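Local coordinates for putative sugar binding protein (PDB 3KNZ) that probably binds phosphorylated sugars or related carbohydrate derivatives through its SIS domains, although its own substrate and reaction remain unestablished, at residues R52-G57 with G97-V102; G124-S129 with A142-T147. All blocks are in the same frame, centred on the assembly; numbering follows the deposited sequence.

Interaction 1. Residues R52-G57 with G97-V102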
ATOM      1  N   ARG A  52      10.125  -2.653  17.734  1.00 26.89           N
ATOM      2  CA  ARG A  52       9.519  -3.067  16.463  1.00 27.06           C
ATOM      3  C   ARG A  52      10.489  -2.896  15.289  1.00 26.45           C
ATOM      4  O   ARG A  52      11.470  -2.146  15.378  1.00 26.26           O
ATOM      5  CB  ARG A  52       8.245  -2.251  16.198  1.00 27.58           C
ATOM      6  CG  ARG A  52       8.501  -0.770  15.867  1.00 29.47           C
ATOM      7  CD  ARG A  52       7.223   0.085  15.884  1.00 34.04           C
ATOM      8  NE  ARG A  52       6.094  -0.534  15.186  1.00 38.11           N
ATOM      9  CZ  ARG A  52       5.110  -1.213  15.780  1.00 42.02           C
ATOM     10  NH1 ARG A  52       5.083  -1.364  17.099  1.00 42.79           N
ATOM     11  NH2 ARG A  52       4.135  -1.736  15.051  1.00 42.89           N
ATOM     12  N   ILE A  53      10.236  -3.610  14.199  1.00 25.65           N
ATOM     13  CA  ILE A  53      11.050  -3.430  12.999  1.00 25.63           C
ATOM     14  C   ILE A  53      10.195  -2.716  11.958  1.00 24.77           C
ATOM     15  O   ILE A  53       9.016  -3.028  11.796  1.00 24.54           O
ATOM     16  CB  ILE A  53      11.603  -4.757  12.387  1.00 26.27           C
ATOM     17  CG1 ILE A  53      12.557  -5.480  13.347  1.00 26.73           C
ATOM     18  CG2 ILE A  53      12.346  -4.474  11.071  1.00 24.14           C
ATOM     19  CD1 ILE A  53      11.868  -6.292  14.400  1.00 31.67           C
ATOM     20  N   ILE A  54      10.792  -1.740  11.282  1.00 24.23           N
ATOM     21  CA  ILE A  54      10.122  -0.994  10.226  1.00 23.47           C
ATOM     22  C   ILE A  54      10.955  -1.160   8.958  1.00 23.14           C
ATOM     23  O   ILE A  54      12.083  -0.679   8.895  1.00 22.69           O
ATOM     24  CB  ILE A  54      10.022   0.502  10.579  1.00 23.56           C
ATOM     25  CG1 ILE A  54       9.231   0.700  11.879  1.00 24.26           C
ATOM     26  CG2 ILE A  54       9.382   1.284   9.447  1.00 20.70           C
ATOM     27  CD1 ILE A  54       9.170   2.159  12.350  1.00 20.13           C
ATOM     28  N   LEU A  55      10.422  -1.880   7.976  1.00 23.33           N
ATOM     29  CA  LEU A  55      11.100  -2.069   6.688  1.00 22.70           C
ATOM     30  C   LEU A  55      10.541  -1.043   5.711  1.00 22.74           C
ATOM     31  O   LEU A  55       9.332  -1.001   5.484  1.00 22.90           O
ATOM     32  CB  LEU A  55      10.839  -3.467   6.137  1.00 22.13           C
ATOM     33  CG  LEU A  55      11.079  -4.637   7.090  1.00 21.48           C
ATOM     34  CD1 LEU A  55      10.835  -5.937   6.336  1.00 17.14           C
ATOM     35  CD2 LEU A  55      12.482  -4.599   7.670  1.00 15.52           C
ATOM     36  N   THR A  56      11.405  -0.216   5.131  1.00 23.16           N
ATOM     37  CA  THR A  56      10.935   0.816   4.216  1.00 24.15           C
ATOM     38  C   THR A  56      11.708   0.838   2.901  1.00 24.54           C
ATOM     39  O   THR A  56      12.909   0.589   2.868  1.00 24.90           O
ATOM     40  CB  THR A  56      10.997   2.218   4.859  1.00 24.75           C
ATOM     41  OG1 THR A  56      10.223   3.132   4.073  1.00 26.48           O
ATOM     42  CG2 THR A  56      12.449   2.713   4.982  1.00 22.31           C
ATOM     43  N   GLY A  57      10.996   1.152   1.824  1.00 24.96           N
ATOM     44  CA  GLY A  57      11.575   1.185   0.492  1.00 25.17           C
ATOM     45  C   GLY A  57      10.506   1.263  -0.581  1.00 25.26           C
ATOM     46  O   GLY A  57       9.308   1.417  -0.287  1.00 24.88           O
ATOM     47  N   GLY A  97       7.284   3.539  18.941  1.00 23.81           N
ATOM     48  CA  GLY A  97       8.175   3.011  19.961  1.00 23.41           C
ATOM     49  C   GLY A  97       9.508   2.815  19.275  1.00 23.63           C
ATOM     50  O   GLY A  97       9.565   2.715  18.043  1.00 23.98           O
ATOM     51  N   LYS A  98      10.582   2.775  20.052  1.00 22.94           N
ATOM     52  CA  LYS A  98      11.897   2.622  19.473  1.00 23.03           C
ATOM     53  C   LYS A  98      11.849   1.483  18.471  1.00 23.53           C
ATOM     54  O   LYS A  98      11.354   0.403  18.773  1.00 23.72           O
ATOM     55  CB  LYS A  98      12.931   2.362  20.559  1.00 23.32           C
ATOM     56  CG  LYS A  98      14.360   2.447  20.079  1.00 24.69           C
ATOM     57  CD  LYS A  98      15.296   2.669  21.249  1.00 26.52           C
ATOM     58  CE  LYS A  98      16.716   2.836  20.775  1.00 27.35           C
ATOM     59  NZ  LYS A  98      17.628   3.196  21.891  1.00 28.87           N
ATOM     60  N   ALA A  99      12.353   1.735  17.271  1.00 23.87           N
ATOM     61  CA  ALA A  99      12.324   0.745  16.209  1.00 23.76           C
ATOM     62  C   ALA A  99      13.664   0.594  15.519  1.00 24.38           C
ATOM     63  O   ALA A  99      14.562   1.434  15.664  1.00 25.02           O
ATOM     64  CB  ALA A  99      11.285   1.142  15.169  1.00 23.51           C
ATOM     65  N   LEU A 100      13.791  -0.501  14.779  1.00 23.78           N
ATOM     66  CA  LEU A 100      14.929  -0.704  13.916  1.00 22.79           C
ATOM     67  C   LEU A 100      14.376  -0.396  12.534  1.00 22.93           C
ATOM     68  O   LEU A 100      13.570  -1.157  11.995  1.00 23.18           O
ATOM     69  CB  LEU A 100      15.442  -2.137  13.968  1.00 22.86           C
ATOM     70  CG  LEU A 100      16.469  -2.481  12.885  1.00 20.12           C
ATOM     71  CD1 LEU A 100      17.759  -1.731  13.126  1.00 16.60           C
ATOM     72  CD2 LEU A 100      16.719  -3.971  12.857  1.00 16.09           C
ATOM     73  N   VAL A 101      14.755   0.748  11.983  1.00 22.92           N
ATOM     74  CA  VAL A 101      14.302   1.121  10.656  1.00 22.11           C
ATOM     75  C   VAL A 101      15.322   0.623   9.654  1.00 22.37           C
ATOM     76  O   VAL A 101      16.478   1.032   9.685  1.00 22.40           O
ATOM     77  CB  VAL A 101      14.107   2.638  10.519  1.00 21.95           C
ATOM     78  CG1 VAL A 101      13.848   3.000   9.077  1.00 18.01           C
ATOM     79  CG2 VAL A 101      12.958   3.103  11.409  1.00 19.67           C
ATOM     80  N   VAL A 102      14.895  -0.289   8.788  1.00 22.54           N
ATOM     81  CA  VAL A 102      15.777  -0.848   7.777  1.00 22.52           C
ATOM     82  C   VAL A 102      15.429  -0.246   6.429  1.00 22.62           C
ATOM     83  O   VAL A 102      14.335  -0.448   5.912  1.00 22.54           O
ATOM     84  CB  VAL A 102      15.640  -2.380   7.678  1.00 23.08           C
ATOM     85  CG1 VAL A 102      16.626  -2.930   6.664  1.00 19.91           C
ATOM     86  CG2 VAL A 102      15.842  -3.031   9.040  1.00 22.89           C
TER
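Ile54 sits between Leu100 and Val102 in a ladder of backbone bonds that zips strand 52-56 to strand 99-102 in parallel. Its N donates to Leu100 O at 2.9 Å in an almost straight bond. Its carbonyl accepts Val102 N, with O and N 2.8 Å apart. Leu100 N reaches Arg52 O on one side of this pair, and Thr56 N reaches Val102 O on the other, while the link from Arg52 N to Lys98 O is weak. Between the stronger bonds, the CA-H of Ile53 leans on Leu100 O and that of Val101 on Ile54 O.

These are the first and third strands in chain order, neighbours in the parallel sheet of the SIS domain, an alpha/beta fold with strand order 2-1-3-4-5. Between them the chain runs through helix 59-76, strand 80-83 and helix 90-95, and Ile53 and Leu55 bond onward to strand 80-83.

Apolar contacts form on both faces. On one, Ile54 CD1, anti to CA (chi2 176°), reaches out to 3.7 Å from Ala99 CB, while Val101 CG2 meets Ile54 CB at 4.0 Å. On the other, Leu55 and Val102 run side by side, Leu55 CD2 coming 3.9 Å from Val102 CB, and Ile53 CG2 packs more distantly on Val102 CG2.

From the Arg52 side chain it is the aliphatic part that touches the neighbouring strand: CG lies 3.4 Å from Ala99 CB. The chain then bends at chi3 (-45°), and NE forms a salt bridge with Asp81.

Interaction 2. Residues G124-S129 with A142-T147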
ATOM      1  N   GLY A 124      16.161   9.059  17.396  1.00 27.79           N
ATOM      2  CA  GLY A 124      16.634   7.995  18.276  1.00 26.80           C
ATOM      3  C   GLY A 124      16.447   6.556  17.819  1.00 26.12           C
ATOM      4  O   GLY A 124      16.883   5.633  18.501  1.00 26.18           O
ATOM      5  N   HIS A 125      15.804   6.341  16.677  1.00 25.36           N
ATOM      6  CA  HIS A 125      15.616   4.978  16.187  1.00 24.86           C
ATOM      7  C   HIS A 125      16.929   4.455  15.608  1.00 24.54           C
ATOM      8  O   HIS A 125      17.728   5.227  15.082  1.00 23.97           O
ATOM      9  CB  HIS A 125      14.517   4.915  15.121  1.00 24.52           C
ATOM     10  CG  HIS A 125      13.179   5.386  15.595  1.00 23.59           C
ATOM     11  ND1 HIS A 125      12.350   4.609  16.376  1.00 22.37           N
ATOM     12  CD2 HIS A 125      12.519   6.550  15.389  1.00 24.16           C
ATOM     13  CE1 HIS A 125      11.243   5.280  16.642  1.00 24.36           C
ATOM     14  NE2 HIS A 125      11.321   6.462  16.056  1.00 24.39           N
ATOM     15  N   ILE A 126      17.158   3.149  15.726  1.00 24.43           N
ATOM     16  CA  ILE A 126      18.357   2.543  15.164  1.00 24.51           C
ATOM     17  C   ILE A 126      18.077   2.342  13.683  1.00 23.95           C
ATOM     18  O   ILE A 126      16.968   1.969  13.315  1.00 23.15           O
ATOM     19  CB  ILE A 126      18.711   1.167  15.800  1.00 24.70           C
ATOM     20  CG1 ILE A 126      19.030   1.300  17.291  1.00 26.67           C
ATOM     21  CG2 ILE A 126      19.905   0.527  15.083  1.00 24.43           C
ATOM     22  CD1 ILE A 126      17.816   1.456  18.170  1.00 31.37           C
ATOM     23  N   THR A 127      19.071   2.593  12.839  1.00 23.13           N
ATOM     24  CA  THR A 127      18.896   2.414  11.408  1.00 23.29           C
ATOM     25  C   THR A 127      19.810   1.334  10.848  1.00 23.36           C
ATOM     26  O   THR A 127      20.875   1.057  11.396  1.00 24.52           O
ATOM     27  CB  THR A 127      19.174   3.710  10.644  1.00 23.04           C
ATOM     28  OG1 THR A 127      20.502   4.162  10.950  1.00 23.29           O
ATOM     29  CG2 THR A 127      18.155   4.780  11.012  1.00 22.15           C
ATOM     30  N   ALA A 128      19.375   0.727   9.748  1.00 23.39           N
ATOM     31  CA  ALA A 128      20.145  -0.295   9.050  1.00 23.87           C
ATOM     32  C   ALA A 128      19.913  -0.126   7.560  1.00 24.27           C
ATOM     33  O   ALA A 128      18.884   0.394   7.145  1.00 25.06           O
ATOM     34  CB  ALA A 128      19.726  -1.680   9.489  1.00 23.26           C
ATOM     35  N   SER A 129      20.863  -0.564   6.750  1.00 24.51           N
ATOM     36  CA  SER A 129      20.723  -0.426   5.315  1.00 24.53           C
ATOM     37  C   SER A 129      20.834  -1.774   4.637  1.00 24.43           C
ATOM     38  O   SER A 129      21.613  -2.621   5.058  1.00 23.70           O
ATOM     39  CB  SER A 129      21.791   0.515   4.765  1.00 24.40           C
ATOM     40  OG  SER A 129      23.092   0.010   5.015  1.00 23.29           O
ATOM     41  N   ALA A 142      23.123   4.774   8.065  1.00 23.62           N
ATOM     42  CA  ALA A 142      22.947   3.451   8.640  1.00 23.36           C
ATOM     43  C   ALA A 142      23.861   3.179   9.828  1.00 24.11           C
ATOM     44  O   ALA A 142      25.079   3.301   9.723  1.00 24.76           O
ATOM     45  CB  ALA A 142      23.182   2.403   7.569  1.00 22.71           C
ATOM     46  N   ASP A 143      23.270   2.808  10.959  1.00 24.05           N
ATOM     47  CA  ASP A 143      24.046   2.394  12.120  1.00 23.98           C
ATOM     48  C   ASP A 143      24.641   1.020  11.833  1.00 23.50           C
ATOM     49  O   ASP A 143      25.657   0.642  12.399  1.00 23.10           O
ATOM     50  CB  ASP A 143      23.150   2.283  13.350  1.00 24.57           C
ATOM     51  CG  ASP A 143      22.519   3.594  13.727  1.00 25.21           C
ATOM     52  OD1 ASP A 143      23.242   4.610  13.754  1.00 27.99           O
ATOM     53  OD2 ASP A 143      21.303   3.602  14.010  1.00 26.34           O
ATOM     54  N   TYR A 144      23.972   0.259  10.967  1.00 24.48           N
ATOM     55  CA  TYR A 144      24.416  -1.086  10.611  1.00 24.64           C
ATOM     56  C   TYR A 144      24.230  -1.374   9.122  1.00 24.23           C
ATOM     57  O   TYR A 144      23.108  -1.484   8.640  1.00 24.55           O
ATOM     58  CB  TYR A 144      23.676  -2.121  11.468  1.00 24.40           C
ATOM     59  CG  TYR A 144      23.926  -1.899  12.939  1.00 26.78           C
ATOM     60  CD1 TYR A 144      25.057  -2.423  13.557  1.00 27.64           C
ATOM     61  CD2 TYR A 144      23.061  -1.119  13.702  1.00 28.55           C
ATOM     62  CE1 TYR A 144      25.306  -2.199  14.896  1.00 29.35           C
ATOM     63  CE2 TYR A 144      23.303  -0.887  15.048  1.00 28.54           C
ATOM     64  CZ  TYR A 144      24.425  -1.433  15.640  1.00 29.38           C
ATOM     65  OH  TYR A 144      24.673  -1.213  16.978  1.00 30.91           O
ATOM     66  N   ILE A 145      25.339  -1.477   8.392  1.00 23.87           N
ATOM     67  CA  ILE A 145      25.278  -1.780   6.972  1.00 23.68           C
ATOM     68  C   ILE A 145      25.073  -3.284   6.793  1.00 23.94           C
ATOM     69  O   ILE A 145      25.989  -4.068   7.042  1.00 23.86           O
ATOM     70  CB  ILE A 145      26.556  -1.358   6.223  1.00 23.12           C
ATOM     71  CG1 ILE A 145      26.764   0.156   6.280  1.00 25.24           C
ATOM     72  CG2 ILE A 145      26.487  -1.780   4.770  1.00 21.47           C
ATOM     73  CD1 ILE A 145      27.241   0.677   7.610  1.00 28.48           C
ATOM     74  N   LEU A 146      23.874  -3.673   6.361  1.00 24.58           N
ATOM     75  CA  LEU A 146      23.530  -5.089   6.135  1.00 24.44           C
ATOM     76  C   LEU A 146      23.451  -5.401   4.627  1.00 25.03           C
ATOM     77  O   LEU A 146      22.546  -6.100   4.157  1.00 25.24           O
ATOM     78  CB  LEU A 146      22.193  -5.411   6.816  1.00 24.18           C
ATOM     79  CG  LEU A 146      22.034  -4.945   8.274  1.00 23.17           C
ATOM     80  CD1 LEU A 146      20.669  -5.370   8.830  1.00 18.18           C
ATOM     81  CD2 LEU A 146      23.177  -5.462   9.156  1.00 20.34           C
ATOM     82  N   THR A 147      24.416  -4.885   3.876  1.00 25.84           N
ATOM     83  CA  THR A 147      24.442  -5.046   2.431  1.00 26.61           C
ATOM     84  C   THR A 147      24.021  -6.433   1.970  1.00 27.65           C
ATOM     85  O   THR A 147      24.408  -7.434   2.561  1.00 27.07           O
ATOM     86  CB  THR A 147      25.865  -4.786   1.877  1.00 26.89           C
ATOM     87  OG1 THR A 147      26.385  -3.564   2.418  1.00 28.28           O
ATOM     88  CG2 THR A 147      25.853  -4.717   0.345  1.00 25.06           C
TER
HETATM   89  O   HOH W   1      23.348  -2.117   2.962  1.00 19.20           O
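Asp143 reaches across to Thr127 at the edge of the SIS-domain sheet, where the short, weakly bonded strand 144-145 runs parallel to strand 126-131. The two side chains cross at about a right angle, and the carboxylate fits beside the threonine backbone: OD2 accepts Thr127 N at 2.7 Å, approached on its anti side and 32° out of plane. Thr127 OG1, held between N and carbonyl carbon (chi1 57°), accepts Asp143 N in return and also bonds to Ala141 O. Arg121 engages the other carboxylate oxygen in a salt bridge.

Ile126 supplies a bump on one flank. Its CG2 meets the edge of the Tyr144 ring, in the ring plane, 3.7 Å from CE2, and also touches Asp143 OD2. Farther along, Leu146 CD1 rests on the methyl of Ala128, 3.9 Å from its CB. On the opposite face Ser129 sits in the corner formed by Ala142 and Ile145: its OG lies 3.5 Å from Ala142 CB and alongside Ile145 CA, and bonds to Asp139.

Backbone bonds take over at this end. Ser129 N donates to Tyr144 O, and Leu146 N donates to Ser129 O, 2.8 Å away.

Interactions 1 and 2 belong to one parallel sheet and join directly, since strand 99-105 borders strand 126-131: Val101 N lies 2.9 Å from Ile126 O, and Val101 O lies 2.9 Å from Ala128 N, both probable hydrogen bonds. Their centres are about 10 Å apart. Interaction 1 lies in the sheet interior, with a regular backbone ladder and branched aliphatic side chains on both faces; only its Arg52 end approaches the second subunit. Interaction 2 lies at the edge of the sheet within this chain, on strand 144-145, and although most of its residues are buried, Ile145 is exposed. There the ladder is short, and side-chain hydroxyl and carboxylate groups do much of the joining.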